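PDB 3ALJ: 2-methyl-3-hydroxypyridine-5-carboxylic acid oxygenase from Mesorhizobium loti, which probably uses its flavin-adenine dinucleotide cofactor and molecular oxygen to oxidise and open the pyridine ring of 2-methyl-3-hydroxypyridine-5-carboxylic acid. Local coordinates for residues D171-K176 with Y270-L275; H291-A296 with D337-L342; G154-G159 with G287-A292. All blocks are in the same frame, centred on the assembly; numbering follows the deposited sequence. Where two conformers were deposited one is given.

Contact 1: D171-K176 with Y270-L275; sequences DRWVSK and YETTKL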
loop_
_atom_site.group_PDB
_atom_site.type_symbol
_atom_site.label_atom_id
_atom_site.label_comp_id
_atom_site.label_asym_id
_atom_site.label_seq_id
_atom_site.Cartn_x
_atom_site.Cartn_y
_atom_site.Cartn_z
ATOM N N ASP A 171 10.767 -7.696 14.644
ATOM C CA ASP A 171 11.264 -6.321 14.875
ATOM C C ASP A 171 10.285 -5.306 14.280
ATOM O O ASP A 171 9.896 -5.493 13.088
ATOM C CB ASP A 171 12.652 -6.063 14.286
ATOM C CG ASP A 171 13.752 -6.810 15.046
ATOM O OD1 ASP A 171 13.851 -6.715 16.326
ATOM O OD2 ASP A 171 14.568 -7.482 14.354
ATOM N N ARG A 172 9.837 -4.403 15.110
ATOM C CA ARG A 172 8.880 -3.364 14.671
ATOM C C ARG A 172 9.582 -2.064 14.925
ATOM O O ARG A 172 10.260 -1.852 15.955
ATOM C CB ARG A 172 7.581 -3.626 15.418
ATOM C CG ARG A 172 6.426 -2.681 15.111
ATOM C CD ARG A 172 5.077 -3.238 15.683
ATOM N NE ARG A 172 4.183 -2.203 15.436
ATOM C CZ ARG A 172 3.045 -2.109 16.029
ATOM N NH1 ARG A 172 2.770 -3.077 16.985
ATOM N NH2 ARG A 172 2.234 -1.130 15.826
ATOM N N TRP A 173 9.456 -1.121 14.001
ATOM C CA TRP A 173 10.116 0.159 14.133
ATOM C C TRP A 173 9.175 1.245 13.681
ATOM O O TRP A 173 8.651 1.136 12.569
ATOM C CB TRP A 173 11.372 0.204 13.268
ATOM C CG TRP A 173 12.098 1.534 13.377
ATOM C CD1 TRP A 173 12.654 2.069 14.537
ATOM C CD2 TRP A 173 12.273 2.462 12.363
ATOM N NE1 TRP A 173 13.157 3.295 14.269
ATOM C CE2 TRP A 173 12.976 3.583 12.939
ATOM C CE3 TRP A 173 11.930 2.498 11.006
ATOM C CZ2 TRP A 173 13.412 4.674 12.163
ATOM C CZ3 TRP A 173 12.322 3.655 10.247
ATOM C CH2 TRP A 173 13.056 4.716 10.889
ATOM N N VAL A 174 9.059 2.320 14.444
ATOM C CA VAL A 174 8.320 3.500 13.989
ATOM C C VAL A 174 9.283 4.624 13.918
ATOM O O VAL A 174 9.957 4.947 14.923
ATOM C CB VAL A 174 7.216 3.866 14.979
ATOM C CG1 VAL A 174 6.378 5.040 14.418
ATOM C CG2 VAL A 174 6.283 2.597 15.274
ATOM N N SER A 175 9.315 5.302 12.742
ATOM C CA SER A 175 10.192 6.442 12.565
ATOM C C SER A 175 9.745 7.691 13.326
ATOM O O SER A 175 8.553 7.846 13.650
ATOM C CB SER A 175 10.233 6.811 11.076
ATOM O OG SER A 175 11.357 7.636 10.861
ATOM N N LYS A 176 10.721 8.556 13.601
ATOM C CA LYS A 176 10.365 9.950 13.995
ATOM C C LYS A 176 9.995 10.769 12.773
ATOM O O LYS A 176 9.156 11.700 12.881
ATOM C CB LYS A 176 11.572 10.618 14.672
ATOM C CG LYS A 176 12.047 9.993 16.038
ATOM C CD LYS A 176 10.959 9.530 16.967
ATOM C CE LYS A 176 11.500 9.384 18.435
ATOM N NZ LYS A 176 10.362 9.290 19.464
ATOM N N TYR A 270 6.660 6.801 9.183
ATOM C CA TYR A 270 6.983 5.520 8.597
ATOM C C TYR A 270 7.063 4.399 9.603
ATOM O O TYR A 270 7.338 4.614 10.789
ATOM C CB TYR A 270 8.334 5.576 7.844
ATOM C CG TYR A 270 8.430 6.747 6.883
ATOM C CD1 TYR A 270 9.254 7.814 7.085
ATOM C CD2 TYR A 270 7.611 6.722 5.752
ATOM C CE1 TYR A 270 9.307 8.861 6.180
ATOM C CE2 TYR A 270 7.638 7.729 4.811
ATOM C CZ TYR A 270 8.497 8.774 5.018
ATOM O OH TYR A 270 8.578 9.823 4.052
ATOM N N GLU A 271 6.740 3.194 9.163
ATOM C CA GLU A 271 6.751 2.093 10.150
ATOM C C GLU A 271 6.967 0.800 9.475
ATOM O O GLU A 271 6.431 0.506 8.379
ATOM C CB GLU A 271 5.463 2.078 10.931
ATOM C CG GLU A 271 5.356 0.918 11.949
ATOM C CD GLU A 271 4.124 1.085 12.923
ATOM O OE1 GLU A 271 3.316 2.026 12.722
ATOM O OE2 GLU A 271 4.049 0.200 13.825
ATOM N N THR A 272 7.778 -0.049 10.116
ATOM C CA THR A 272 8.075 -1.334 9.521
ATOM C C THR A 272 7.910 -2.474 10.427
ATOM O O THR A 272 7.966 -2.312 11.695
ATOM C CB THR A 272 9.566 -1.368 8.974
ATOM O OG1 THR A 272 10.493 -1.196 10.081
ATOM C CG2 THR A 272 9.835 -0.238 7.978
ATOM N N THR A 273 7.655 -3.654 9.888
ATOM C CA THR A 273 7.550 -4.960 10.671
ATOM C C THR A 273 8.246 -6.029 9.890
ATOM O O THR A 273 8.148 -6.124 8.658
ATOM C CB THR A 273 6.050 -5.433 10.974
ATOM O OG1 THR A 273 5.331 -5.505 9.715
ATOM C CG2 THR A 273 5.319 -4.372 11.757
ATOM N N LYS A 274 8.951 -6.877 10.647
ATOM C CA LYS A 274 9.559 -8.048 9.998
ATOM C C LYS A 274 9.458 -9.220 11.011
ATOM O O LYS A 274 9.752 -8.952 12.201
ATOM C CB LYS A 274 11.051 -7.875 9.588
ATOM C CG LYS A 274 11.532 -9.093 8.699
ATOM C CD LYS A 274 12.900 -8.688 8.152
ATOM C CE LYS A 274 13.359 -9.871 7.323
ATOM N NZ LYS A 274 14.724 -9.395 6.688
ATOM N N LEU A 275 8.993 -10.388 10.526
ATOM C CA LEU A 275 8.671 -11.502 11.447
ATOM C C LEU A 275 9.495 -12.766 11.148
ATOM O O LEU A 275 9.849 -12.980 10.028
ATOM C CB LEU A 275 7.208 -11.925 11.291
ATOM C CG LEU A 275 6.096 -10.913 11.570
ATOM C CD1 LEU A 275 4.669 -11.550 11.554
ATOM C CD2 LEU A 275 6.260 -9.823 12.466
HETATM O O HOH W 1 11.142 -3.601 11.351
#
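Arg-172 and Glu-271 meet across two antiparallel strands at one margin of the large mixed sheet, where strand 267-275 is the outermost. Both side chains are extended and lie on the same face of the sheet. Arg-172 grips Glu-271 side-on: NE gives a hydrogen bond of 2.9 Å to OE2, and NH2 gives another of 3.0 Å to the same oxygen. The guanidinium and carboxylate planes are only 9° apart, so this salt bridge is nearly flat. NH2 uses the syn lone pair of OE2. With CG anti to the backbone N (chi1 177°), Glu-271 leans across to the other strand, and CG2 of Val-174 packs against its CD at 3.5 Å. On the same face, CG2 of Thr-273 lies alongside CG of Arg-172.

Trp-173 and Thr-272 form a hydrogen-bonded pair on the other face. Their backbones bond twice, N to O in each direction. OG1 of Thr-272 sits at the edge of the indole, 3.6 Å from CB of Trp-173. The ring leans forward along its own strand, and Ser-175 N lies 3.9 Å above one face. A water joins the strands, 2.8 Å from Thr-272 OG1 and giving a hydrogen bond to Asp-171 O.

Contact 2: H291-A296 with D337-L342; sequences HAMCPA and DRCQAL. With FAD (flavin-adenine dinucleotide), chain B.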
loop_
_atom_site.group_PDB
_atom_site.type_symbol
_atom_site.label_atom_id
_atom_site.label_comp_id
_atom_site.label_asym_id
_atom_site.label_seq_id
_atom_site.Cartn_x
_atom_site.Cartn_y
_atom_site.Cartn_z
ATOM N N HIS A 291 4.728 -7.569 7.146
ATOM C CA HIS A 291 5.902 -7.084 6.365
ATOM C C HIS A 291 5.772 -5.622 5.986
ATOM O O HIS A 291 6.171 -5.198 4.910
ATOM C CB HIS A 291 6.057 -8.001 5.100
ATOM C CG HIS A 291 4.858 -8.039 4.223
ATOM N ND1 HIS A 291 4.380 -6.941 3.531
ATOM C CD2 HIS A 291 4.052 -9.079 3.890
ATOM C CE1 HIS A 291 3.305 -7.326 2.821
ATOM N NE2 HIS A 291 3.077 -8.584 3.029
ATOM N N ALA A 292 5.315 -4.800 6.906
ATOM C CA ALA A 292 5.327 -3.380 6.611
ATOM C C ALA A 292 6.698 -2.830 6.330
ATOM O O ALA A 292 7.681 -3.318 6.922
ATOM C CB ALA A 292 4.747 -2.580 7.777
ATOM N N MET A 293 6.841 -1.940 5.340
ATOM C CA MET A 293 8.122 -1.558 4.774
ATOM C C MET A 293 8.223 -0.081 4.494
ATOM O O MET A 293 7.204 0.621 4.521
ATOM C CB MET A 293 8.393 -2.433 3.553
ATOM C CG MET A 293 7.451 -2.140 2.385
ATOM S SD MET A 293 7.865 -3.132 0.908
ATOM C CE MET A 293 7.067 -4.699 1.378
ATOM N N CYS A 294 9.420 0.376 4.233
ATOM C CA CYS A 294 9.556 1.730 3.771
ATOM C C CYS A 294 8.883 1.934 2.420
ATOM O O CYS A 294 8.918 1.016 1.610
ATOM C CB CYS A 294 11.053 2.092 3.621
ATOM S SG CYS A 294 11.914 2.058 5.279
ATOM N N PRO A 295 8.261 3.087 2.193
ATOM C CA PRO A 295 7.497 3.274 0.943
ATOM C C PRO A 295 8.262 3.788 -0.272
ATOM O O PRO A 295 7.629 4.051 -1.306
ATOM C CB PRO A 295 6.398 4.256 1.382
ATOM C CG PRO A 295 7.102 5.161 2.361
ATOM C CD PRO A 295 7.941 4.154 3.219
ATOM N N ALA A 296 9.613 3.734 -0.199
ATOM C CA ALA A 296 10.381 4.253 -1.348
ATOM C C ALA A 296 10.023 3.607 -2.654
ATOM O O ALA A 296 10.008 4.295 -3.698
ATOM C CB ALA A 296 11.940 4.111 -1.073
ATOM N N ASP A 337 10.736 -10.137 1.218
ATOM C CA ASP A 337 11.835 -9.820 2.047
ATOM C C ASP A 337 12.855 -8.972 1.281
ATOM O O ASP A 337 13.414 -8.019 1.794
ATOM C CB ASP A 337 12.544 -11.135 2.445
ATOM C CG ASP A 337 11.902 -11.839 3.563
ATOM O OD1 ASP A 337 11.029 -11.329 4.254
ATOM O OD2 ASP A 337 12.286 -13.031 3.731
ATOM N N ARG A 338 13.060 -9.317 -0.001
ATOM C CA ARG A 338 14.024 -8.550 -0.841
ATOM C C ARG A 338 13.546 -7.150 -1.100
ATOM O O ARG A 338 14.277 -6.187 -1.019
ATOM C CB ARG A 338 14.257 -9.224 -2.238
ATOM C CG ARG A 338 15.203 -10.425 -2.065
ATOM C CD ARG A 338 15.682 -11.042 -3.453
ATOM N NE ARG A 338 14.554 -11.473 -4.283
ATOM C CZ ARG A 338 14.007 -12.707 -4.295
ATOM N NH1 ARG A 338 14.544 -13.647 -3.478
ATOM N NH2 ARG A 338 12.992 -12.993 -5.082
ATOM N N CYS A 339 12.226 -7.046 -1.382
ATOM C CA CYS A 339 11.668 -5.711 -1.656
ATOM C C CYS A 339 11.670 -4.761 -0.400
ATOM O O CYS A 339 12.051 -3.626 -0.474
ATOM C CB CYS A 339 10.249 -5.885 -2.236
ATOM S SG CYS A 339 9.437 -4.320 -2.643
ATOM N N GLN A 340 11.357 -5.385 0.744
ATOM C CA GLN A 340 11.428 -4.631 2.007
ATOM C C GLN A 340 12.854 -4.124 2.284
ATOM O O GLN A 340 13.068 -2.993 2.656
ATOM C CB GLN A 340 10.868 -5.531 3.130
ATOM C CG GLN A 340 11.053 -4.919 4.468
ATOM C CD GLN A 340 10.567 -5.868 5.558
ATOM O OE1 GLN A 340 11.051 -6.993 5.663
ATOM N NE2 GLN A 340 9.547 -5.445 6.346
ATOM N N ALA A 341 13.799 -5.051 2.038
ATOM C CA ALA A 341 15.174 -4.617 2.310
ATOM C C ALA A 341 15.688 -3.508 1.339
ATOM O O ALA A 341 16.255 -2.541 1.816
ATOM C CB ALA A 341 16.140 -5.867 2.207
ATOM N N LEU A 342 15.335 -3.694 0.052
ATOM C CA LEU A 342 15.794 -2.741 -0.932
ATOM C C LEU A 342 15.096 -1.389 -0.718
ATOM O O LEU A 342 15.690 -0.332 -0.820
ATOM C CB LEU A 342 15.607 -3.308 -2.360
ATOM C CG LEU A 342 16.176 -2.327 -3.417
ATOM C CD1 LEU A 342 17.710 -2.156 -3.202
ATOM C CD2 LEU A 342 15.948 -3.009 -4.786
HETATM P PA FAD B . -3.996 -1.590 6.436
HETATM O O1A FAD B . -4.163 -0.872 5.133
HETATM O O2A FAD B . -3.417 -0.917 7.540
HETATM O O5B FAD B . -5.442 -2.122 6.822
HETATM C C5B FAD B . -5.669 -2.851 8.073
HETATM C C4B FAD B . -7.158 -2.664 8.279
HETATM O O4B FAD B . -7.386 -3.475 9.482
HETATM C C3B FAD B . -7.586 -1.292 8.650
HETATM O O3B FAD B . -8.785 -0.912 7.943
HETATM C C2B FAD B . -7.743 -1.361 10.212
HETATM O O2B FAD B . -8.726 -0.446 10.728
HETATM C C1B FAD B . -8.258 -2.744 10.439
HETATM N N9A FAD B . -7.859 -3.328 11.679
HETATM C C8A FAD B . -6.738 -3.095 12.444
HETATM N N7A FAD B . -6.691 -3.910 13.508
HETATM C C5A FAD B . -7.832 -4.695 13.435
HETATM C C6A FAD B . -8.281 -5.771 14.196
HETATM N N6A FAD B . -7.587 -6.178 15.312
HETATM N N1A FAD B . -9.426 -6.338 13.811
HETATM C C2A FAD B . -10.135 -5.920 12.756
HETATM N N3A FAD B . -9.735 -4.901 11.942
HETATM C C4A FAD B . -8.553 -4.327 12.300
HETATM N N1 FAD B . 1.936 0.931 -0.784
HETATM C C2 FAD B . 1.835 0.844 -2.098
HETATM O O2 FAD B . 1.607 -0.222 -2.693
HETATM N N3 FAD B . 2.002 1.984 -2.884
HETATM C C4 FAD B . 2.236 3.237 -2.315
HETATM O O4 FAD B . 2.226 4.277 -3.074
HETATM C C4X FAD B . 2.356 3.290 -0.937
HETATM N N5 FAD B . 2.712 4.532 -0.307
HETATM C C5X FAD B . 2.898 4.559 1.063
HETATM C C6 FAD B . 3.349 5.729 1.700
HETATM C C7 FAD B . 3.471 5.778 3.065
HETATM C C7M FAD B . 3.956 7.096 3.736
HETATM C C8 FAD B . 3.224 4.659 3.831
HETATM C C8M FAD B . 3.388 4.663 5.368
HETATM C C9 FAD B . 2.781 3.483 3.210
HETATM C C9A FAD B . 2.656 3.408 1.801
HETATM N N10 FAD B . 2.237 2.180 1.122
HETATM C C10 FAD B . 2.146 2.140 -0.218
HETATM C "C1'" FAD B . 2.001 0.915 1.968
HETATM C "C2'" FAD B . 0.504 0.731 2.177
HETATM O "O2'" FAD B . -0.038 1.916 2.796
HETATM C "C3'" FAD B . 0.269 -0.420 3.175
HETATM O "O3'" FAD B . 1.328 -1.422 2.936
HETATM C "C4'" FAD B . -1.008 -1.130 2.996
HETATM O "O4'" FAD B . -2.066 -0.169 3.270
HETATM C "C5'" FAD B . -1.173 -2.243 3.978
HETATM O "O5'" FAD B . -2.438 -2.859 3.761
HETATM P P FAD B . -2.961 -3.833 4.891
HETATM O O1P FAD B . -4.291 -4.263 4.438
HETATM O O2P FAD B . -1.943 -4.867 5.262
HETATM O O3P FAD B . -3.082 -2.901 6.206
HETATM O O HOH W 2 11.703 -1.358 4.442
#
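Met-293 and Gln-340 make the close-packed part of this contact, where the loop 291-296 runs past helix 321-349. CB of Met-293 lies 3.8 Å from CG of Gln-340. CG of Met-293 sits between its backbone N and carbonyl carbon (chi1 68°), and the next bond is extended. SD of Met-293 thus comes 4.1 Å from SG of Cys-339, a loose apolar touch among buried residues.

Gln-340 is extended and carries its amide to the loop. NE2 gives a hydrogen bond of 2.9 Å to Ala-292 O. The acceptor is in the amide plane of Gln-340, but the donor stands 45° out of the carbonyl plane. The bond is also bent, with 141° at the hydrogen. NE2 has a second acceptor, Thr-273 O, so the amide ties both loop and strand.

The other side is looser and wetter. Here a water takes a hydrogen bond from Cys-294 N and gives one of 2.8 Å to Gln-340 O. Beyond it, Pro-295 turns to the flavin, with CB 3.4 Å from FAD C6. The loop thus lies between cofactor and helix 321-349. Strand 267-275 touches it through Thr-272 and Tyr-270, and Cys-303 of helix 300-314 packs on Met-293.

Contact 3: G154-G159 with G287-A292; sequences GADGVG and GDAAHA. With FAD (flavin-adenine dinucleotide), chain B.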
loop_
_atom_site.group_PDB
_atom_site.type_symbol
_atom_site.label_atom_id
_atom_site.label_comp_id
_atom_site.label_asym_id
_atom_site.label_seq_id
_atom_site.Cartn_x
_atom_site.Cartn_y
_atom_site.Cartn_z
ATOM N N GLY A 154 -4.911 -12.952 9.341
ATOM C CA GLY A 154 -4.551 -11.740 10.106
ATOM C C GLY A 154 -4.094 -10.680 9.120
ATOM O O GLY A 154 -2.955 -10.626 8.765
ATOM N N ALA A 155 -5.045 -9.883 8.659
ATOM C CA ALA A 155 -4.749 -8.736 7.700
ATOM C C ALA A 155 -5.086 -7.452 8.465
ATOM O O ALA A 155 -5.611 -6.488 7.880
ATOM C CB ALA A 155 -5.710 -8.918 6.488
ATOM N N ASP A 156 -4.670 -7.435 9.739
ATOM C CA ASP A 156 -5.026 -6.318 10.634
ATOM C C ASP A 156 -3.979 -5.332 10.911
ATOM O O ASP A 156 -3.968 -4.694 11.966
ATOM C CB ASP A 156 -5.720 -6.953 11.918
ATOM C CG ASP A 156 -4.924 -8.059 12.547
ATOM O OD1 ASP A 156 -4.130 -8.822 11.928
ATOM O OD2 ASP A 156 -5.115 -8.248 13.825
ATOM N N GLY A 157 -3.108 -5.131 9.908
ATOM C CA GLY A 157 -2.243 -3.958 9.933
ATOM C C GLY A 157 -0.976 -4.086 10.799
ATOM O O GLY A 157 -0.737 -5.101 11.421
ATOM N N VAL A 158 -0.193 -3.001 10.904
ATOM C CA VAL A 158 1.096 -3.047 11.597
ATOM C C VAL A 158 0.912 -3.381 13.060
ATOM O O VAL A 158 1.817 -3.957 13.633
ATOM C CB VAL A 158 1.806 -1.642 11.544
ATOM C CG1 VAL A 158 2.362 -1.346 10.242
ATOM C CG2 VAL A 158 0.893 -0.512 12.014
ATOM N N GLY A 159 -0.280 -2.999 13.627
ATOM C CA GLY A 159 -0.582 -3.349 15.077
ATOM C C GLY A 159 -1.393 -4.618 15.201
ATOM O O GLY A 159 -2.066 -4.768 16.231
ATOM N N GLY A 287 0.156 -8.810 4.681
ATOM C CA GLY A 287 0.138 -7.365 4.616
ATOM C C GLY A 287 1.011 -6.746 5.688
ATOM O O GLY A 287 2.022 -7.356 6.079
ATOM N N ASP A 288 0.654 -5.530 6.109
ATOM C CA ASP A 288 1.495 -4.843 7.070
ATOM C C ASP A 288 1.570 -5.620 8.464
ATOM O O ASP A 288 2.512 -5.347 9.240
ATOM C CB ASP A 288 0.893 -3.464 7.374
ATOM C CG ASP A 288 1.293 -2.389 6.332
ATOM O OD1 ASP A 288 1.907 -2.735 5.313
ATOM O OD2 ASP A 288 0.967 -1.220 6.624
ATOM N N ALA A 289 0.630 -6.507 8.709
ATOM C CA ALA A 289 0.720 -7.370 9.907
ATOM C C ALA A 289 2.048 -8.150 9.890
ATOM O O ALA A 289 2.570 -8.525 10.965
ATOM C CB ALA A 289 -0.450 -8.338 9.947
ATOM N N ALA A 290 2.529 -8.484 8.671
ATOM C CA ALA A 290 3.712 -9.322 8.520
ATOM C C ALA A 290 4.922 -8.594 8.029
ATOM O O ALA A 290 6.055 -9.010 8.306
ATOM C CB ALA A 290 3.381 -10.495 7.592
ATOM N N HIS A 291 4.728 -7.569 7.146
ATOM C CA HIS A 291 5.902 -7.084 6.365
ATOM C C HIS A 291 5.772 -5.622 5.986
ATOM O O HIS A 291 6.171 -5.198 4.910
ATOM C CB HIS A 291 6.057 -8.001 5.100
ATOM C CG HIS A 291 4.858 -8.039 4.223
ATOM N ND1 HIS A 291 4.380 -6.941 3.531
ATOM C CD2 HIS A 291 4.052 -9.079 3.890
ATOM C CE1 HIS A 291 3.305 -7.326 2.821
ATOM N NE2 HIS A 291 3.077 -8.584 3.029
ATOM N N ALA A 292 5.315 -4.800 6.906
ATOM C CA ALA A 292 5.327 -3.380 6.611
ATOM C C ALA A 292 6.698 -2.830 6.330
ATOM O O ALA A 292 7.681 -3.318 6.922
ATOM C CB ALA A 292 4.747 -2.580 7.777
HETATM P PA FAD B . -3.996 -1.590 6.436
HETATM O O1A FAD B . -4.163 -0.872 5.133
HETATM O O2A FAD B . -3.417 -0.917 7.540
HETATM O O5B FAD B . -5.442 -2.122 6.822
HETATM C C5B FAD B . -5.669 -2.851 8.073
HETATM C C4B FAD B . -7.158 -2.664 8.279
HETATM O O4B FAD B . -7.386 -3.475 9.482
HETATM C C3B FAD B . -7.586 -1.292 8.650
HETATM O O3B FAD B . -8.785 -0.912 7.943
HETATM C C2B FAD B . -7.743 -1.361 10.212
HETATM O O2B FAD B . -8.726 -0.446 10.728
HETATM C C1B FAD B . -8.258 -2.744 10.439
HETATM N N9A FAD B . -7.859 -3.328 11.679
HETATM C C8A FAD B . -6.738 -3.095 12.444
HETATM N N7A FAD B . -6.691 -3.910 13.508
HETATM C C5A FAD B . -7.832 -4.695 13.435
HETATM C C6A FAD B . -8.281 -5.771 14.196
HETATM N N6A FAD B . -7.587 -6.178 15.312
HETATM N N1A FAD B . -9.426 -6.338 13.811
HETATM C C2A FAD B . -10.135 -5.920 12.756
HETATM N N3A FAD B . -9.735 -4.901 11.942
HETATM C C4A FAD B . -8.553 -4.327 12.300
HETATM N N1 FAD B . 1.936 0.931 -0.784
HETATM C C2 FAD B . 1.835 0.844 -2.098
HETATM O O2 FAD B . 1.607 -0.222 -2.693
HETATM N N3 FAD B . 2.002 1.984 -2.884
HETATM C C4 FAD B . 2.236 3.237 -2.315
HETATM O O4 FAD B . 2.226 4.277 -3.074
HETATM C C4X FAD B . 2.356 3.290 -0.937
HETATM N N5 FAD B . 2.712 4.532 -0.307
HETATM C C5X FAD B . 2.898 4.559 1.063
HETATM C C6 FAD B . 3.349 5.729 1.700
HETATM C C7 FAD B . 3.471 5.778 3.065
HETATM C C7M FAD B . 3.956 7.096 3.736
HETATM C C8 FAD B . 3.224 4.659 3.831
HETATM C C8M FAD B . 3.388 4.663 5.368
HETATM C C9 FAD B . 2.781 3.483 3.210
HETATM C C9A FAD B . 2.656 3.408 1.801
HETATM N N10 FAD B . 2.237 2.180 1.122
HETATM C C10 FAD B . 2.146 2.140 -0.218
HETATM C "C1'" FAD B . 2.001 0.915 1.968
HETATM C "C2'" FAD B . 0.504 0.731 2.177
HETATM O "O2'" FAD B . -0.038 1.916 2.796
HETATM C "C3'" FAD B . 0.269 -0.420 3.175
HETATM O "O3'" FAD B . 1.328 -1.422 2.936
HETATM C "C4'" FAD B . -1.008 -1.130 2.996
HETATM O "O4'" FAD B . -2.066 -0.169 3.270
HETATM C "C5'" FAD B . -1.173 -2.243 3.978
HETATM O "O5'" FAD B . -2.438 -2.859 3.761
HETATM P P FAD B . -2.961 -3.833 4.891
HETATM O O1P FAD B . -4.291 -4.263 4.438
HETATM O O2P FAD B . -1.943 -4.867 5.262
HETATM O O3P FAD B . -3.082 -2.901 6.206
HETATM O O HOH W 3 -2.111 -6.462 7.476
HETATM O O HOH W 4 -0.816 -0.979 8.752
#
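Val-158 and Asp-288 run alongside each other where a loop meets a short helix at the FAD pyrophosphate. CG1 of Val-158 touches CB of Asp-288 and packs 3.6 Å from CB of Ala-292. From CB of Asp-288 the side chain runs on to the cofactor. CG of Asp-288 lies 3.4 Å from FAD C5', and its OD1 accepts a hydrogen bond of 2.8 Å from the ribityl hydroxyl O3'. OD2 accepts one from a water that also bonds Val-158 N and FAD O2A. With CG beside the backbone N (chi1 -84°), the carboxylate stays on the cofactor side. The backbone N of Asp-288 binds FAD O2P at 2.8 Å. A second water takes bonds from Gly-157 N and Ala-289 N and gives one to O2P. A leucine in place of Asp-288 would probably leave the O3' hydroxyl and the bridging water without their acceptor.

Behind these groups, Gly-157 O lies 3.1 Å from CA of Ala-289, a CA-H...O contact. A CB on Gly-287 would run into O2P and strain the backbone, consistent with a glycine here. Gly-287 and Asp-288 probably form the GD motif of the flavoprotein aromatic hydroxylase family, and Asp-156 and Gly-157 the DG motif facing it.

How the contacts relate
Contacts 2 and 3 each lie on the same side of the chain's centre as contact 1. Contacts 1 and 2 have centres about 11 Å apart, as do contacts 1 and 3; contacts 2 and 3 are about 13 Å apart. Contact 3 opens first along the chain, and contact 1 is nested in its loop. Contact 2 follows, sharing His-291 and Ala-292 with contact 3. Thr-273 of contact 1 joins all three: its OG1 probably bonds Asp-288 O and Ala-292 N, and its O probably bonds Gln-340 NE2. The edge strand of the large sheet is thereby tied to helix 321-349 and to the chain that runs from the FAD pyrophosphate to the flavin ring.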